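Local coordinates for methyltransferase (Streptococcus mutans, PDB 2B78), which is of unknown function but probably methylates its substrate using S-adenosyl-L-methionine and may bind RNA, at residues A230-A235 / N258-A263; T193-D198 / T223-V228. All coordinates share one frame; numbering follows the deposited sequence.

Overall arrangement
Helix 225-232 of the methyltransferase domain is engaged at both ends, and the two contacts sit with their centres about 14 Å apart. Interaction 2 comes first along the chain and is buried: 193-198 packs against 223-228, where the helix begins. Interaction 1 lies at the surface, where the end of the helix (230-235) meets 258-263. Val228 joins them, its CG2 lying 3.9 Å from Leu260 CD1. The S-adenosyl-L-homocysteine site, empty in this chain, is nearer to interaction 2: the side chain of Thr223 lies about 7 Å from that of Arg246 and about 8 Å from that of Asp242, whereas interaction 1 lies away from the ligand-binding residues.

Interaction 1: residues A230-A235 / N258-A263; sequences AAMGGA and NHLDMA
Met232 lays its sulfur over the forked end of Leu260, an apolar surface contact made without a hydrogen bond across it. SD is 3.7 Å from Leu260 CD2 and 3.8 Å from Leu260 CD1, so it faces both branches of the fork rather than a single methyl. Bends at chi2 (-56°) and chi3 (-67°) fold the methionine chain back, offering the sulfur to leucine while CE is carried away from it. The two side chains cross obliquely. Leu260 CD1 also reaches the methyl of Ala231, with CB 3.8 Å away, so this one methyl touches two residues adjacent in sequence. Asn258 joins the same sulfur through its CB, 3.9 Å from Met232 SD.

These side chains meet where two helices of the Rossmann-like methyltransferase fold come to an end. Helix 225-232 crosses from strand 215-219 to strand 237-242, and helix 247-257 from strand 237-242 to strand 265-269, in successive beta-alpha-beta crossovers. Each helix closes with a Schellman motif. In the first, Gly234 is the C-prime residue and Ala235 N binds Ala230 O at 3.0 Å. Gly233 N reaches that same oxygen from the opposite face of its carbonyl plane, so two donors grip it. In the second, His259 takes the positive-phi position and Leu260 N returns to Phe255 O, turning the chain just before the leucine enters the contact.

Phe255 of helix 247-257 touches both Ala231 and Leu260, and Ile181 of strand 181-185 meets Met232 and Asn258. Further along, Asp261 forms an Asx turn: Ala263 N donates to OD1 at 2.9 Å, approaching from above the carboxylate plane.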
ATOM      1  N   ALA A 230      15.444  -0.546 -10.817  1.00  8.30           N
ATOM      2  CA  ALA A 230      16.877  -0.761 -10.661  1.00 10.24           C
ATOM      3  C   ALA A 230      17.579  -0.775 -12.023  1.00 10.38           C
ATOM      4  O   ALA A 230      18.675  -0.232 -12.170  1.00 10.91           O
ATOM      5  CB  ALA A 230      17.118  -2.071  -9.923  1.00  9.90           C
ATOM      6  N   ALA A 231      16.945  -1.388 -13.018  1.00  9.85           N
ATOM      7  CA  ALA A 231      17.510  -1.453 -14.361  1.00 10.85           C
ATOM      8  C   ALA A 231      17.695  -0.048 -14.943  1.00 11.27           C
ATOM      9  O   ALA A 231      18.707   0.239 -15.596  1.00 10.22           O
ATOM     10  CB  ALA A 231      16.592  -2.285 -15.272  1.00 10.91           C
ATOM     11  N   MET A 232      16.708   0.822 -14.712  1.00 12.22           N
ATOM     12  CA  MET A 232      16.757   2.195 -15.205  1.00 10.72           C
ATOM     13  C   MET A 232      17.783   3.022 -14.441  1.00 10.48           C
ATOM     14  O   MET A 232      18.160   4.116 -14.868  1.00  8.73           O
ATOM     15  CB  MET A 232      15.380   2.859 -15.086  1.00 11.73           C
ATOM     16  CG  MET A 232      14.339   2.327 -16.073  1.00 12.84           C
ATOM     17  SD  MET A 232      14.874   2.437 -17.791  1.00 14.67           S
ATOM     18  CE  MET A 232      14.925   4.232 -18.021  1.00 14.09           C
ATOM     19  N   GLY A 233      18.221   2.487 -13.306  1.00 10.43           N
ATOM     20  CA  GLY A 233      19.208   3.159 -12.477  1.00 11.37           C
ATOM     21  C   GLY A 233      20.576   2.535 -12.667  1.00 11.72           C
ATOM     22  O   GLY A 233      21.464   2.690 -11.830  1.00 12.58           O
ATOM     23  N   GLY A 234      20.734   1.785 -13.755  1.00 12.94           N
ATOM     24  CA  GLY A 234      22.024   1.192 -14.066  1.00 12.39           C
ATOM     25  C   GLY A 234      22.460  -0.085 -13.378  1.00 13.72           C
ATOM     26  O   GLY A 234      23.660  -0.361 -13.312  1.00 12.95           O
ATOM     27  N   ALA A 235      21.520  -0.869 -12.859  1.00 13.52           N
ATOM     28  CA  ALA A 235      21.896  -2.113 -12.197  1.00 13.59           C
ATOM     29  C   ALA A 235      22.621  -3.014 -13.193  1.00 14.25           C
ATOM     30  O   ALA A 235      22.306  -3.032 -14.396  1.00 12.55           O
ATOM     31  CB  ALA A 235      20.654  -2.819 -11.635  1.00 12.31           C
ATOM     32  N   ASN A 258       9.953   0.586 -21.299  1.00 14.28           N
ATOM     33  CA  ASN A 258      11.138   1.411 -21.113  1.00 12.93           C
ATOM     34  C   ASN A 258      12.256   1.041 -22.077  1.00 13.35           C
ATOM     35  O   ASN A 258      13.403   1.452 -21.908  1.00 13.68           O
ATOM     36  CB  ASN A 258      11.603   1.308 -19.663  1.00 12.94           C
ATOM     37  CG  ASN A 258      10.571   1.848 -18.690  1.00 13.22           C
ATOM     38  OD1 ASN A 258       9.941   1.094 -17.945  1.00 14.19           O
ATOM     39  ND2 ASN A 258      10.381   3.167 -18.706  1.00 11.04           N
ATOM     40  N   HIS A 259      11.899   0.251 -23.085  1.00 14.62           N
ATOM     41  CA  HIS A 259      12.816  -0.194 -24.127  1.00 16.21           C
ATOM     42  C   HIS A 259      14.134  -0.742 -23.587  1.00 16.24           C
ATOM     43  O   HIS A 259      15.200  -0.450 -24.118  1.00 15.14           O
ATOM     44  CB  HIS A 259      13.089   0.961 -25.087  1.00 18.84           C
ATOM     45  CG  HIS A 259      11.856   1.713 -25.486  1.00 22.00           C
ATOM     46  ND1 HIS A 259      10.834   1.137 -26.210  1.00 23.73           N
ATOM     47  CD2 HIS A 259      11.461   2.982 -25.223  1.00 22.06           C
ATOM     48  CE1 HIS A 259       9.862   2.018 -26.374  1.00 23.08           C
ATOM     49  NE2 HIS A 259      10.218   3.145 -25.785  1.00 23.80           N
ATOM     50  N   LEU A 260      14.053  -1.549 -22.537  1.00 16.94           N
ATOM     51  CA  LEU A 260      15.241  -2.137 -21.932  1.00 17.39           C
ATOM     52  C   LEU A 260      15.571  -3.508 -22.514  1.00 16.73           C
ATOM     53  O   LEU A 260      14.691  -4.349 -22.655  1.00 18.11           O
ATOM     54  CB  LEU A 260      15.042  -2.275 -20.420  1.00 15.63           C
ATOM     55  CG  LEU A 260      15.038  -0.984 -19.594  1.00 14.80           C
ATOM     56  CD1 LEU A 260      14.396  -1.258 -18.241  1.00 11.17           C
ATOM     57  CD2 LEU A 260      16.454  -0.459 -19.438  1.00 13.95           C
ATOM     58  N   ASP A 261      16.834  -3.727 -22.865  1.00 16.39           N
ATOM     59  CA  ASP A 261      17.241  -5.029 -23.377  1.00 16.04           C
ATOM     60  C   ASP A 261      17.341  -5.914 -22.142  1.00 15.41           C
ATOM     61  O   ASP A 261      17.917  -5.513 -21.134  1.00 15.71           O
ATOM     62  CB  ASP A 261      18.593  -4.946 -24.064  1.00 17.85           C
ATOM     63  CG  ASP A 261      19.110  -6.312 -24.476  1.00 21.18           C
ATOM     64  OD1 ASP A 261      19.706  -7.002 -23.628  1.00 22.81           O
ATOM     65  OD2 ASP A 261      18.906  -6.700 -25.642  1.00 23.56           O
ATOM     66  N   MET A 262      16.807  -7.127 -22.211  1.00 15.41           N
ATOM     67  CA  MET A 262      16.820  -7.982 -21.030  1.00 14.58           C
ATOM     68  C   MET A 262      17.878  -9.083 -20.906  1.00 13.23           C
ATOM     69  O   MET A 262      17.721 -10.004 -20.106  1.00 14.30           O
ATOM     70  CB  MET A 262      15.416  -8.559 -20.825  1.00 15.40           C
ATOM     71  CG  MET A 262      14.396  -7.497 -20.341  1.00 14.84           C
ATOM     72  SD  MET A 262      12.800  -8.186 -19.992  1.00 18.55           S
ATOM     73  CE  MET A 262      13.087  -9.021 -18.433  1.00 17.68           C
ATOM     74  N   ALA A 263      18.965  -8.970 -21.661  1.00 12.81           N
ATOM     75  CA  ALA A 263      20.039  -9.957 -21.603  1.00 13.26           C
ATOM     76  C   ALA A 263      20.463 -10.234 -20.161  1.00 14.54           C
ATOM     77  O   ALA A 263      20.745 -11.381 -19.791  1.00 16.38           O
ATOM     78  CB  ALA A 263      21.237  -9.460 -22.405  1.00 14.85           C
TER

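Interaction 2: residues T193-D198 / T223-V228; sequences TGIFLD and TAAFSV
Thr223 bonds through its hydroxyl to the carbonyl of Gly194, joining the approach to one helix of the Rossmann-like methyltransferase fold to the loop that leads into another. Segment 223-228 follows strand 215-219 and starts helix 225-232; its position after the first strand of the central, mostly parallel sheet is that of the cofactor-binding loop in related methyltransferases. Segment 193-198 runs up to helix 200-210.

The tight part of the contact is polar. Thr223 OG1 donates to Gly194 O over 2.6 Å, a short bond, with a C=O...donor angle of 147° and the donor tilted out of the carbonyl plane. With chi1 at 64°, OG1 stands between the backbone N and the carbonyl carbon, while CG2 lies beside the N and anti to that carbon. The methyl therefore flanks the same acceptor, CG2 being 3.6 Å from Gly194 O, and approaches Gly194 CA to 4.0 Å. Gly194 itself adopts a positive phi, which suits a residue without a side chain. Its amide N is bonded to the hydroxyl of Tyr222, so consecutive residues hold both polar atoms of the glycine backbone. Leu250 of helix 247-257 also packs on the Thr223 side chain.

Toward the more open side the fit loosens, where partly exposed Ala225 turns its methyl toward Ile195. Tyr183 of strand 181-185 touches both of these residues, and Arg203 lies against Ile195. Helix 225-232 is already regular here, Val228 N bonding to Ala224 O at 3.1 Å with Ala224 as N-cap. The isoleucine merely grazes its partner: the chain is extended, CG1 anti to the backbone N, and CG1 stops 4.4 Å from Ala225 CB.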
ATOM      1  N   THR A 193      -3.442  -3.981  -9.229  1.00 21.14           N
ATOM      2  CA  THR A 193      -3.326  -3.232 -10.472  1.00 19.07           C
ATOM      3  C   THR A 193      -2.018  -3.357 -11.241  1.00 18.93           C
ATOM      4  O   THR A 193      -1.828  -2.647 -12.224  1.00 19.28           O
ATOM      5  CB  THR A 193      -3.508  -1.751 -10.187  1.00 19.43           C
ATOM      6  OG1 THR A 193      -2.392  -1.295  -9.408  1.00 19.36           O
ATOM      7  CG2 THR A 193      -4.785  -1.514  -9.420  1.00 17.83           C
ATOM      8  N   GLY A 194      -1.105  -4.215 -10.794  1.00 17.89           N
ATOM      9  CA  GLY A 194       0.160  -4.358 -11.499  1.00 17.14           C
ATOM     10  C   GLY A 194       1.278  -3.581 -10.833  1.00 16.86           C
ATOM     11  O   GLY A 194       2.449  -3.735 -11.181  1.00 17.20           O
ATOM     12  N   ILE A 195       0.919  -2.717  -9.890  1.00 16.34           N
ATOM     13  CA  ILE A 195       1.917  -1.938  -9.182  1.00 16.13           C
ATOM     14  C   ILE A 195       1.366  -1.450  -7.847  1.00 14.91           C
ATOM     15  O   ILE A 195       0.144  -1.312  -7.671  1.00 15.68           O
ATOM     16  CB  ILE A 195       2.390  -0.721 -10.030  1.00 16.19           C
ATOM     17  CG1 ILE A 195       3.614  -0.069  -9.369  1.00 16.70           C
ATOM     18  CG2 ILE A 195       1.282   0.324 -10.128  1.00 15.31           C
ATOM     19  CD1 ILE A 195       4.331   0.946 -10.262  1.00 14.06           C
ATOM     20  N   PHE A 196       2.259  -1.236  -6.886  1.00 14.80           N
ATOM     21  CA  PHE A 196       1.850  -0.708  -5.592  1.00 14.65           C
ATOM     22  C   PHE A 196       2.440   0.684  -5.546  1.00 14.06           C
ATOM     23  O   PHE A 196       3.648   0.863  -5.384  1.00 15.66           O
ATOM     24  CB  PHE A 196       2.370  -1.583  -4.452  1.00 16.59           C
ATOM     25  CG  PHE A 196       1.514  -2.797  -4.201  1.00 17.01           C
ATOM     26  CD1 PHE A 196       0.358  -2.697  -3.426  1.00 16.46           C
ATOM     27  CD2 PHE A 196       1.814  -4.009  -4.805  1.00 15.67           C
ATOM     28  CE1 PHE A 196      -0.492  -3.791  -3.263  1.00 16.51           C
ATOM     29  CE2 PHE A 196       0.971  -5.111  -4.651  1.00 17.65           C
ATOM     30  CZ  PHE A 196      -0.186  -4.998  -3.877  1.00 16.76           C
ATOM     31  N   LEU A 197       1.572   1.671  -5.717  1.00 12.33           N
ATOM     32  CA  LEU A 197       1.989   3.061  -5.754  1.00 12.61           C
ATOM     33  C   LEU A 197       2.678   3.550  -4.496  1.00 12.02           C
ATOM     34  O   LEU A 197       3.500   4.466  -4.563  1.00 11.56           O
ATOM     35  CB  LEU A 197       0.781   3.961  -6.069  1.00 11.18           C
ATOM     36  CG  LEU A 197       0.076   3.713  -7.416  1.00 12.55           C
ATOM     37  CD1 LEU A 197      -1.103   4.665  -7.555  1.00 12.26           C
ATOM     38  CD2 LEU A 197       1.046   3.921  -8.568  1.00  8.29           C
ATOM     39  N   ASP A 198       2.357   2.958  -3.348  1.00 10.81           N
ATOM     40  CA  ASP A 198       2.985   3.407  -2.110  1.00 12.76           C
ATOM     41  C   ASP A 198       4.498   3.198  -2.058  1.00 12.69           C
ATOM     42  O   ASP A 198       5.176   3.799  -1.234  1.00 15.19           O
ATOM     43  CB  ASP A 198       2.315   2.764  -0.880  1.00 13.51           C
ATOM     44  CG  ASP A 198       2.210   1.251  -0.979  1.00 14.27           C
ATOM     45  OD1 ASP A 198       3.184   0.600  -1.393  1.00  9.27           O
ATOM     46  OD2 ASP A 198       1.136   0.713  -0.620  1.00 18.95           O
ATOM     47  N   THR A 223       5.276  -7.957 -10.198  1.00 11.31           N
ATOM     48  CA  THR A 223       5.384  -7.630 -11.612  1.00 10.42           C
ATOM     49  C   THR A 223       6.771  -7.043 -11.867  1.00 11.00           C
ATOM     50  O   THR A 223       7.031  -6.424 -12.900  1.00  9.95           O
ATOM     51  CB  THR A 223       4.287  -6.648 -12.097  1.00 10.03           C
ATOM     52  OG1 THR A 223       4.428  -5.382 -11.443  1.00 11.13           O
ATOM     53  CG2 THR A 223       2.913  -7.226 -11.812  1.00  9.11           C
ATOM     54  N   ALA A 224       7.661  -7.264 -10.905  1.00 10.40           N
ATOM     55  CA  ALA A 224       9.049  -6.816 -10.989  1.00 10.28           C
ATOM     56  C   ALA A 224       9.229  -5.309 -11.145  1.00 10.23           C
ATOM     57  O   ALA A 224      10.180  -4.864 -11.792  1.00  9.94           O
ATOM     58  CB  ALA A 224       9.746  -7.538 -12.134  1.00  9.64           C
ATOM     59  N   ALA A 225       8.330  -4.518 -10.560  1.00  9.46           N
ATOM     60  CA  ALA A 225       8.471  -3.068 -10.669  1.00  8.86           C
ATOM     61  C   ALA A 225       9.795  -2.579 -10.051  1.00 10.20           C
ATOM     62  O   ALA A 225      10.374  -1.601 -10.531  1.00 11.94           O
ATOM     63  CB  ALA A 225       7.285  -2.368 -10.007  1.00  8.53           C
ATOM     64  N   PHE A 226      10.275  -3.234  -8.990  1.00  7.48           N
ATOM     65  CA  PHE A 226      11.554  -2.829  -8.371  1.00  7.24           C
ATOM     66  C   PHE A 226      12.714  -3.155  -9.306  1.00  7.40           C
ATOM     67  O   PHE A 226      13.718  -2.440  -9.351  1.00  6.80           O
ATOM     68  CB  PHE A 226      11.810  -3.563  -7.046  1.00  5.18           C
ATOM     69  CG  PHE A 226      11.028  -3.046  -5.875  1.00  2.17           C
ATOM     70  CD1 PHE A 226      11.028  -1.694  -5.545  1.00  1.39           C
ATOM     71  CD2 PHE A 226      10.324  -3.937  -5.063  1.00  1.39           C
ATOM     72  CE1 PHE A 226      10.342  -1.238  -4.417  1.00  3.00           C
ATOM     73  CE2 PHE A 226       9.639  -3.494  -3.937  1.00  2.03           C
ATOM     74  CZ  PHE A 226       9.647  -2.140  -3.611  1.00  2.05           C
ATOM     75  N   SER A 227      12.578  -4.255 -10.043  1.00  8.39           N
ATOM     76  CA  SER A 227      13.618  -4.682 -10.961  1.00  9.18           C
ATOM     77  C   SER A 227      13.777  -3.715 -12.128  1.00 10.15           C
ATOM     78  O   SER A 227      14.903  -3.370 -12.511  1.00  8.65           O
ATOM     79  CB  SER A 227      13.303  -6.085 -11.477  1.00 10.31           C
ATOM     80  OG  SER A 227      13.249  -6.991 -10.393  1.00 12.86           O
ATOM     81  N   VAL A 228      12.656  -3.268 -12.689  1.00 11.30           N
ATOM     82  CA  VAL A 228      12.705  -2.323 -13.796  1.00 11.73           C
ATOM     83  C   VAL A 228      13.294  -0.992 -13.312  1.00 10.70           C
ATOM     84  O   VAL A 228      14.073  -0.357 -14.022  1.00 11.53           O
ATOM     85  CB  VAL A 228      11.285  -2.112 -14.424  1.00 13.88           C
ATOM     86  CG1 VAL A 228      10.379  -1.359 -13.468  1.00 14.94           C
ATOM     87  CG2 VAL A 228      11.402  -1.375 -15.748  1.00 14.98           C
TER